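Local atomic coordinates of putative (PDB entry 4R7K), a protein that is of unknown function but has a helix-grip fold of the SRPBCC superfamily, whose members commonly bind hydrophobic ligands in a pocket. Residues H63-Y74 against H179-S190. Residues are numbered along the deposited sequence; the frame is centred on the assembly and turned at random.
Sequences HLRDASHWEKYY and HQAWLDGLVAYS
Tyr74 lies flat along the five-membered ring of Trp182 in an offset stack, centroids 4.4 Å apart and planes 16° from parallel, while CB of Trp182 sits almost squarely over the Tyr74 ring. With CG anti to the backbone N (chi1 -161°), the Trp182 indole gives a face to Tyr74 and its far rim, led by CZ2, to the face of Trp70 in a T-shaped pair, Trp182 CZ2 to Trp70 CD2 being 3.7 Å. Trp70 NE1 meanwhile donates to Leu64 O, and Ala67 CB covers its opposite face.

Tyr73 fits as a knob among Trp182, Gly185, Leu186 and Tyr189, with CA of Leu186 over its ring in a CH-pi contact. At Gly185 the backbones close to 5.0 Å between its CA and that of Tyr73. Tyr73 OH donates a hydrogen bond to His63 O at 2.8 Å and receives a weak, long one from Trp182 NE1.

Tyr189 turns a ring edge onto the face of His63 (Tyr189 CD2 to His63 ND1 3.5 Å), and Tyr189 OH shares a hydrogen bond with His69 ND1 at 3.0 Å. His63 ND1 donates in its ring plane, nearly straight at 174°, to Ser190 OG, which itself donates to Leu186 O.

This aromatic cluster joins the end of helix 57-65 and the short helix 70-73 to the long C-terminal helix 174-190, which packs on the antiparallel sheet as in helix-grip folds. In this mostly buried interface ND1 of His63 probably carries the ring's hydrogen, and its straight bond, with Tyr189's edge over the ring face, would help set the ring's rotation; Tyr74 OH instead bonds Asn76.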
ATOM      1  N   HIS A  63     -10.738   9.930  21.694  1.00 24.79           N
ATOM      2  CA  HIS A  63     -10.868   8.792  20.782  1.00 25.33           C
ATOM      3  C   HIS A  63      -9.635   7.918  20.687  1.00 25.43           C
ATOM      4  O   HIS A  63      -9.714   6.787  20.187  1.00 27.85           O
ATOM      5  CB  HIS A  63     -11.311   9.223  19.400  1.00 25.04           C
ATOM      6  CG  HIS A  63     -12.686   9.791  19.366  1.00 27.76           C
ATOM      7  ND1 HIS A  63     -13.046  10.810  18.518  1.00 27.44           N
ATOM      8  CD2 HIS A  63     -13.793   9.482  20.081  1.00 28.54           C
ATOM      9  CE1 HIS A  63     -14.317  11.105  18.706  1.00 29.39           C
ATOM     10  NE2 HIS A  63     -14.791  10.321  19.659  1.00 29.31           N
ATOM     11  N   LEU A  64      -8.517   8.427  21.166  1.00 24.26           N
ATOM     12  CA  LEU A  64      -7.292   7.632  21.232  1.00 23.13           C
ATOM     13  C   LEU A  64      -7.236   6.908  22.573  1.00 23.03           C
ATOM     14  O   LEU A  64      -6.971   5.709  22.609  1.00 25.72           O
ATOM     15  CB  LEU A  64      -6.055   8.511  21.083  1.00 22.40           C
ATOM     16  CG  LEU A  64      -4.740   7.778  21.310  1.00 22.15           C
ATOM     17  CD1 LEU A  64      -4.582   6.660  20.289  1.00 23.37           C
ATOM     18  CD2 LEU A  64      -3.577   8.745  21.203  1.00 24.54           C
ATOM     19  N   ARG A  65      -7.440   7.637  23.672  1.00 25.19           N
ATOM     20  CA  ARG A  65      -7.441   7.026  25.011  1.00 27.17           C
ATOM     21  C   ARG A  65      -8.573   6.023  25.272  1.00 29.22           C
ATOM     22  O   ARG A  65      -8.391   5.051  26.013  1.00 31.53           O
ATOM     23  CB  ARG A  65      -7.578   8.085  26.106  1.00 31.34           C
ATOM     24  CG  ARG A  65      -6.387   8.975  26.328  1.00 32.88           C
ATOM     25  CD  ARG A  65      -6.700   9.823  27.565  1.00 37.50           C
ATOM     26  NE  ARG A  65      -6.707   9.009  28.793  1.00 40.67           N
ATOM     27  CZ  ARG A  65      -7.112   9.428  29.995  1.00 45.43           C
ATOM     28  NH1 ARG A  65      -7.613  10.654  30.160  1.00 44.97           N
ATOM     29  NH2 ARG A  65      -7.026   8.602  31.036  1.00 44.62           N
ATOM     30  N   ASP A  66      -9.765   6.296  24.767  1.00 29.69           N
ATOM     31  CA  ASP A  66     -10.857   5.354  25.000  1.00 32.11           C
ATOM     32  C   ASP A  66     -10.821   4.323  23.881  1.00 32.11           C
ATOM     33  O   ASP A  66     -11.372   4.502  22.798  1.00 31.72           O
ATOM     34  CB  ASP A  66     -12.196   6.049  25.125  1.00 33.42           C
ATOM     35  CG  ASP A  66     -13.327   5.079  25.437  1.00 35.43           C
ATOM     36  OD1 ASP A  66     -13.181   3.853  25.280  1.00 34.68           O
ATOM     37  OD2 ASP A  66     -14.375   5.557  25.800  1.00 35.69           O
ATOM     38  N   ALA A  67     -10.151   3.223  24.178  1.00 33.18           N
ATOM     39  CA  ALA A  67      -9.927   2.165  23.216  1.00 34.18           C
ATOM     40  C   ALA A  67     -11.187   1.528  22.659  1.00 34.79           C
ATOM     41  O   ALA A  67     -11.102   0.801  21.685  1.00 35.54           O
ATOM     42  CB  ALA A  67      -9.008   1.106  23.818  1.00 34.32           C
ATOM     43  N   SER A  68     -12.347   1.762  23.279  1.00 35.53           N
ATOM     44  CA  SER A  68     -13.607   1.238  22.730  1.00 35.86           C
ATOM     45  C   SER A  68     -13.910   1.861  21.353  1.00 33.16           C
ATOM     46  O   SER A  68     -14.626   1.277  20.565  1.00 34.46           O
ATOM     47  CB  SER A  68     -14.795   1.441  23.694  1.00 38.46           C
ATOM     48  OG  SER A  68     -15.151   2.812  23.803  1.00 38.46           O
ATOM     49  N   HIS A  69     -13.342   3.025  21.056  1.00 32.62           N
ATOM     50  CA  HIS A  69     -13.554   3.676  19.745  1.00 31.65           C
ATOM     51  C   HIS A  69     -12.709   3.117  18.605  1.00 27.96           C
ATOM     52  O   HIS A  69     -13.064   3.269  17.435  1.00 28.88           O
ATOM     53  CB  HIS A  69     -13.254   5.163  19.846  1.00 30.23           C
ATOM     54  CG  HIS A  69     -14.141   5.893  20.798  1.00 34.77           C
ATOM     55  ND1 HIS A  69     -15.439   6.234  20.495  1.00 38.91           N
ATOM     56  CD2 HIS A  69     -13.913   6.352  22.050  1.00 35.14           C
ATOM     57  CE1 HIS A  69     -15.982   6.848  21.531  1.00 40.13           C
ATOM     58  NE2 HIS A  69     -15.066   6.950  22.479  1.00 38.42           N
ATOM     59  N   TRP A  70     -11.583   2.500  18.948  1.00 28.01           N
ATOM     60  CA  TRP A  70     -10.605   2.018  17.957  1.00 28.65           C
ATOM     61  C   TRP A  70     -11.235   1.181  16.852  1.00 29.01           C
ATOM     62  O   TRP A  70     -11.025   1.427  15.653  1.00 28.84           O
ATOM     63  CB  TRP A  70      -9.521   1.195  18.661  1.00 27.92           C
ATOM     64  CG  TRP A  70      -8.600   1.986  19.533  1.00 28.91           C
ATOM     65  CD1 TRP A  70      -8.729   3.300  19.912  1.00 28.66           C
ATOM     66  CD2 TRP A  70      -7.488   1.470  20.277  1.00 27.44           C
ATOM     67  NE1 TRP A  70      -7.723   3.646  20.775  1.00 28.44           N
ATOM     68  CE2 TRP A  70      -6.953   2.542  21.025  1.00 26.32           C
ATOM     69  CE3 TRP A  70      -6.879   0.211  20.362  1.00 27.35           C
ATOM     70  CZ2 TRP A  70      -5.844   2.397  21.832  1.00 26.66           C
ATOM     71  CZ3 TRP A  70      -5.790   0.067  21.166  1.00 29.76           C
ATOM     72  CH2 TRP A  70      -5.271   1.164  21.895  1.00 26.39           C
ATOM     73  N   GLU A  71     -12.015   0.206  17.253  1.00 30.26           N
ATOM     74  CA  GLU A  71     -12.649  -0.708  16.300  1.00 33.30           C
ATOM     75  C   GLU A  71     -13.592   0.014  15.346  1.00 34.01           C
ATOM     76  O   GLU A  71     -13.827  -0.424  14.215  1.00 35.88           O
ATOM     77  CB  GLU A  71     -13.390  -1.822  17.058  1.00 38.72           C
ATOM     78  CG  GLU A  71     -13.840  -2.933  16.139  1.00 48.04           C
ATOM     79  CD  GLU A  71     -14.492  -4.087  16.861  1.00 53.25           C
ATOM     80  OE1 GLU A  71     -14.619  -5.151  16.227  1.00 58.25           O
ATOM     81  OE2 GLU A  71     -14.867  -3.939  18.048  1.00 57.48           O
ATOM     82  N   LYS A  72     -14.121   1.136  15.796  1.00 33.20           N
ATOM     83  CA  LYS A  72     -15.086   1.874  15.015  1.00 33.57           C
ATOM     84  C   LYS A  72     -14.443   2.725  13.936  1.00 31.66           C
ATOM     85  O   LYS A  72     -15.084   3.025  12.944  1.00 33.41           O
ATOM     86  CB  LYS A  72     -15.938   2.706  15.965  1.00 36.88           C
ATOM     87  CG  LYS A  72     -16.591   1.823  17.027  1.00 42.29           C
ATOM     88  CD  LYS A  72     -17.361   2.611  18.057  1.00 47.65           C
ATOM     89  CE  LYS A  72     -18.329   1.689  18.777  1.00 51.49           C
ATOM     90  NZ  LYS A  72     -19.024   2.406  19.868  1.00 56.11           N
ATOM     91  N   TYR A  73     -13.164   3.083  14.083  1.00 28.52           N
ATOM     92  CA  TYR A  73     -12.532   3.927  13.088  1.00 27.89           C
ATOM     93  C   TYR A  73     -11.246   3.394  12.492  1.00 26.80           C
ATOM     94  O   TYR A  73     -10.778   3.934  11.503  1.00 28.85           O
ATOM     95  CB  TYR A  73     -12.277   5.325  13.672  1.00 26.31           C
ATOM     96  CG  TYR A  73     -11.267   5.420  14.801  1.00 25.66           C
ATOM     97  CD1 TYR A  73      -9.884   5.367  14.542  1.00 25.13           C
ATOM     98  CD2 TYR A  73     -11.674   5.671  16.100  1.00 26.17           C
ATOM     99  CE1 TYR A  73      -8.965   5.509  15.565  1.00 24.13           C
ATOM    100  CE2 TYR A  73     -10.768   5.816  17.130  1.00 25.55           C
ATOM    101  CZ  TYR A  73      -9.406   5.742  16.853  1.00 25.20           C
ATOM    102  OH  TYR A  73      -8.491   5.873  17.834  1.00 24.47           O
ATOM    103  N   TYR A  74     -10.673   2.352  13.085  1.00 26.57           N
ATOM    104  CA  TYR A  74      -9.423   1.788  12.604  1.00 26.82           C
ATOM    105  C   TYR A  74      -9.699   0.327  12.309  1.00 28.36           C
ATOM    106  O   TYR A  74      -9.728  -0.527  13.208  1.00 27.65           O
ATOM    107  CB  TYR A  74      -8.314   1.996  13.634  1.00 27.22           C
ATOM    108  CG  TYR A  74      -7.016   1.327  13.273  1.00 25.79           C
ATOM    109  CD1 TYR A  74      -6.489   1.435  11.983  1.00 30.04           C
ATOM    110  CD2 TYR A  74      -6.256   0.658  14.225  1.00 28.07           C
ATOM    111  CE1 TYR A  74      -5.282   0.830  11.646  1.00 29.75           C
ATOM    112  CE2 TYR A  74      -5.045   0.039  13.890  1.00 28.24           C
ATOM    113  CZ  TYR A  74      -4.559   0.140  12.612  1.00 29.75           C
ATOM    114  OH  TYR A  74      -3.359  -0.460  12.262  1.00 34.29           O
ATOM    115  N   HIS A 179      -0.354   2.004  10.375  1.00 21.24           N
ATOM    116  CA  HIS A 179      -0.377   3.140  11.287  1.00 21.96           C
ATOM    117  C   HIS A 179      -0.917   4.394  10.650  1.00 22.06           C
ATOM    118  O   HIS A 179      -1.620   5.201  11.315  1.00 21.83           O
ATOM    119  CB  HIS A 179       0.977   3.343  11.894  1.00 23.00           C
ATOM    120  CG  HIS A 179       1.270   2.367  12.983  1.00 23.52           C
ATOM    121  ND1 HIS A 179       2.300   2.542  13.876  1.00 24.90           N
ATOM    122  CD2 HIS A 179       0.582   1.278  13.406  1.00 24.78           C
ATOM    123  CE1 HIS A 179       2.305   1.537  14.737  1.00 27.08           C
ATOM    124  NE2 HIS A 179       1.256   0.772  14.492  1.00 28.65           N
ATOM    125  N   GLN A 180      -0.673   4.553   9.356  1.00 21.44           N
ATOM    126  CA  GLN A 180      -1.252   5.692   8.652  1.00 21.24           C
ATOM    127  C   GLN A 180      -2.761   5.574   8.685  1.00 22.69           C
ATOM    128  O   GLN A 180      -3.476   6.590   8.791  1.00 20.87           O
ATOM    129  CB  GLN A 180      -0.790   5.748   7.210  1.00 22.70           C
ATOM    130  CG  GLN A 180      -1.087   7.078   6.561  1.00 23.88           C
ATOM    131  CD  GLN A 180      -0.300   8.237   7.167  1.00 25.82           C
ATOM    132  OE1 GLN A 180       0.826   8.080   7.676  1.00 25.76           O
ATOM    133  NE2 GLN A 180      -0.864   9.426   7.058  1.00 32.35           N
ATOM    134  N   ALA A 181      -3.254   4.349   8.506  1.00 23.85           N
ATOM    135  CA  ALA A 181      -4.704   4.112   8.548  1.00 24.62           C
ATOM    136  C   ALA A 181      -5.284   4.430   9.929  1.00 23.84           C
ATOM    137  O   ALA A 181      -6.421   4.897  10.033  1.00 22.54           O
ATOM    138  CB  ALA A 181      -5.045   2.675   8.139  1.00 26.45           C
ATOM    139  N   TRP A 182      -4.504   4.167  10.982  1.00 23.01           N
ATOM    140  CA  TRP A 182      -4.929   4.453  12.356  1.00 24.08           C
ATOM    141  C   TRP A 182      -5.092   5.963  12.470  1.00 24.29           C
ATOM    142  O   TRP A 182      -6.141   6.439  12.909  1.00 23.25           O
ATOM    143  CB  TRP A 182      -3.897   4.003  13.398  1.00 23.73           C
ATOM    144  CG  TRP A 182      -4.466   3.861  14.809  1.00 23.93           C
ATOM    145  CD1 TRP A 182      -5.439   4.630  15.385  1.00 24.57           C
ATOM    146  CD2 TRP A 182      -4.005   2.965  15.839  1.00 23.54           C
ATOM    147  NE1 TRP A 182      -5.681   4.205  16.669  1.00 24.99           N
ATOM    148  CE2 TRP A 182      -4.812   3.186  16.973  1.00 26.03           C
ATOM    149  CE3 TRP A 182      -3.037   1.938  15.882  1.00 25.96           C
ATOM    150  CZ2 TRP A 182      -4.660   2.456  18.156  1.00 26.31           C
ATOM    151  CZ3 TRP A 182      -2.895   1.203  17.067  1.00 26.25           C
ATOM    152  CH2 TRP A 182      -3.706   1.460  18.171  1.00 26.32           C
ATOM    153  N   LEU A 183      -4.081   6.717  12.030  1.00 22.87           N
ATOM    154  CA  LEU A 183      -4.148   8.180  12.097  1.00 22.96           C
ATOM    155  C   LEU A 183      -5.261   8.754  11.240  1.00 23.62           C
ATOM    156  O   LEU A 183      -5.989   9.633  11.694  1.00 24.44           O
ATOM    157  CB  LEU A 183      -2.826   8.851  11.685  1.00 22.36           C
ATOM    158  CG  LEU A 183      -1.573   8.541  12.497  1.00 22.35           C
ATOM    159  CD1 LEU A 183      -0.444   9.354  11.963  1.00 22.70           C
ATOM    160  CD2 LEU A 183      -1.758   8.909  13.959  1.00 23.05           C
ATOM    161  N   ASP A 184      -5.423   8.250  10.008  1.00 24.43           N
ATOM    162  CA  ASP A 184      -6.446   8.802   9.125  1.00 25.67           C
ATOM    163  C   ASP A 184      -7.827   8.521   9.714  1.00 25.65           C
ATOM    164  O   ASP A 184      -8.725   9.364   9.628  1.00 23.76           O
ATOM    165  CB  ASP A 184      -6.326   8.242   7.716  1.00 29.17           C
ATOM    166  CG  ASP A 184      -5.048   8.726   6.984  1.00 30.44           C
ATOM    167  OD1 ASP A 184      -4.411   9.722   7.396  1.00 29.33           O
ATOM    168  OD2 ASP A 184      -4.712   8.095   5.978  1.00 30.08           O
ATOM    169  N   GLY A 185      -7.991   7.351  10.328  1.00 24.40           N
ATOM    170  CA  GLY A 185      -9.245   6.997  10.935  1.00 25.34           C
ATOM    171  C   GLY A 185      -9.553   7.858  12.147  1.00 23.63           C
ATOM    172  O   GLY A 185     -10.677   8.340  12.318  1.00 26.09           O
ATOM    173  N   LEU A 186      -8.553   8.046  12.983  1.00 22.67           N
ATOM    174  CA  LEU A 186      -8.687   8.891  14.190  1.00 23.09           C
ATOM    175  C   LEU A 186      -9.120  10.309  13.816  1.00 23.19           C
ATOM    176  O   LEU A 186     -10.000  10.903  14.435  1.00 26.09           O
ATOM    177  CB  LEU A 186      -7.342   8.873  14.931  1.00 22.46           C
ATOM    178  CG  LEU A 186      -7.175   9.724  16.173  1.00 23.11           C
ATOM    179  CD1 LEU A 186      -8.286   9.468  17.178  1.00 25.62           C
ATOM    180  CD2 LEU A 186      -5.834   9.409  16.780  1.00 23.53           C
ATOM    181  N   VAL A 187      -8.496  10.839  12.764  1.00 25.46           N
ATOM    182  CA  VAL A 187      -8.848  12.138  12.236  1.00 26.20           C
ATOM    183  C   VAL A 187     -10.297  12.173  11.722  1.00 25.83           C
ATOM    184  O   VAL A 187     -11.100  13.020  12.153  1.00 29.09           O
ATOM    185  CB  VAL A 187      -7.898  12.538  11.113  1.00 26.40           C
ATOM    186  CG1 VAL A 187      -8.443  13.761  10.391  1.00 27.76           C
ATOM    187  CG2 VAL A 187      -6.497  12.816  11.680  1.00 26.08           C
ATOM    188  N   ALA A 188     -10.638  11.231  10.852  1.00 27.06           N
ATOM    189  CA  ALA A 188     -11.980  11.167  10.249  1.00 29.48           C
ATOM    190  C   ALA A 188     -13.075  11.054  11.318  1.00 28.67           C
ATOM    191  O   ALA A 188     -14.121  11.737  11.283  1.00 29.03           O
ATOM    192  CB  ALA A 188     -12.058   9.969   9.300  1.00 30.66           C
ATOM    193  N   TYR A 189     -12.818  10.219  12.301  1.00 27.35           N
ATOM    194  CA  TYR A 189     -13.766   9.988  13.370  1.00 28.80           C
ATOM    195  C   TYR A 189     -13.859  11.163  14.358  1.00 30.11           C
ATOM    196  O   TYR A 189     -14.854  11.278  15.058  1.00 30.45           O
ATOM    197  CB  TYR A 189     -13.353   8.740  14.124  1.00 28.35           C
ATOM    198  CG  TYR A 189     -14.361   8.116  15.084  1.00 29.70           C
ATOM    199  CD1 TYR A 189     -15.416   7.335  14.622  1.00 31.42           C
ATOM    200  CD2 TYR A 189     -14.159   8.195  16.439  1.00 29.33           C
ATOM    201  CE1 TYR A 189     -16.297   6.713  15.524  1.00 35.36           C
ATOM    202  CE2 TYR A 189     -15.008   7.588  17.328  1.00 33.74           C
ATOM    203  CZ  TYR A 189     -16.066   6.849  16.881  1.00 35.83           C
ATOM    204  OH  TYR A 189     -16.855   6.263  17.825  1.00 42.13           O
ATOM    205  N   SER A 190     -12.841  12.020  14.404  1.00 29.99           N
ATOM    206  CA  SER A 190     -12.825  13.142  15.361  1.00 31.82           C
ATOM    207  C   SER A 190     -13.330  14.451  14.760  1.00 36.68           C
ATOM    208  O   SER A 190     -13.643  15.379  15.491  1.00 35.44           O
ATOM    209  CB  SER A 190     -11.429  13.306  15.966  1.00 30.27           C
ATOM    210  OG  SER A 190     -11.052  12.126  16.672  1.00 27.86           O
TER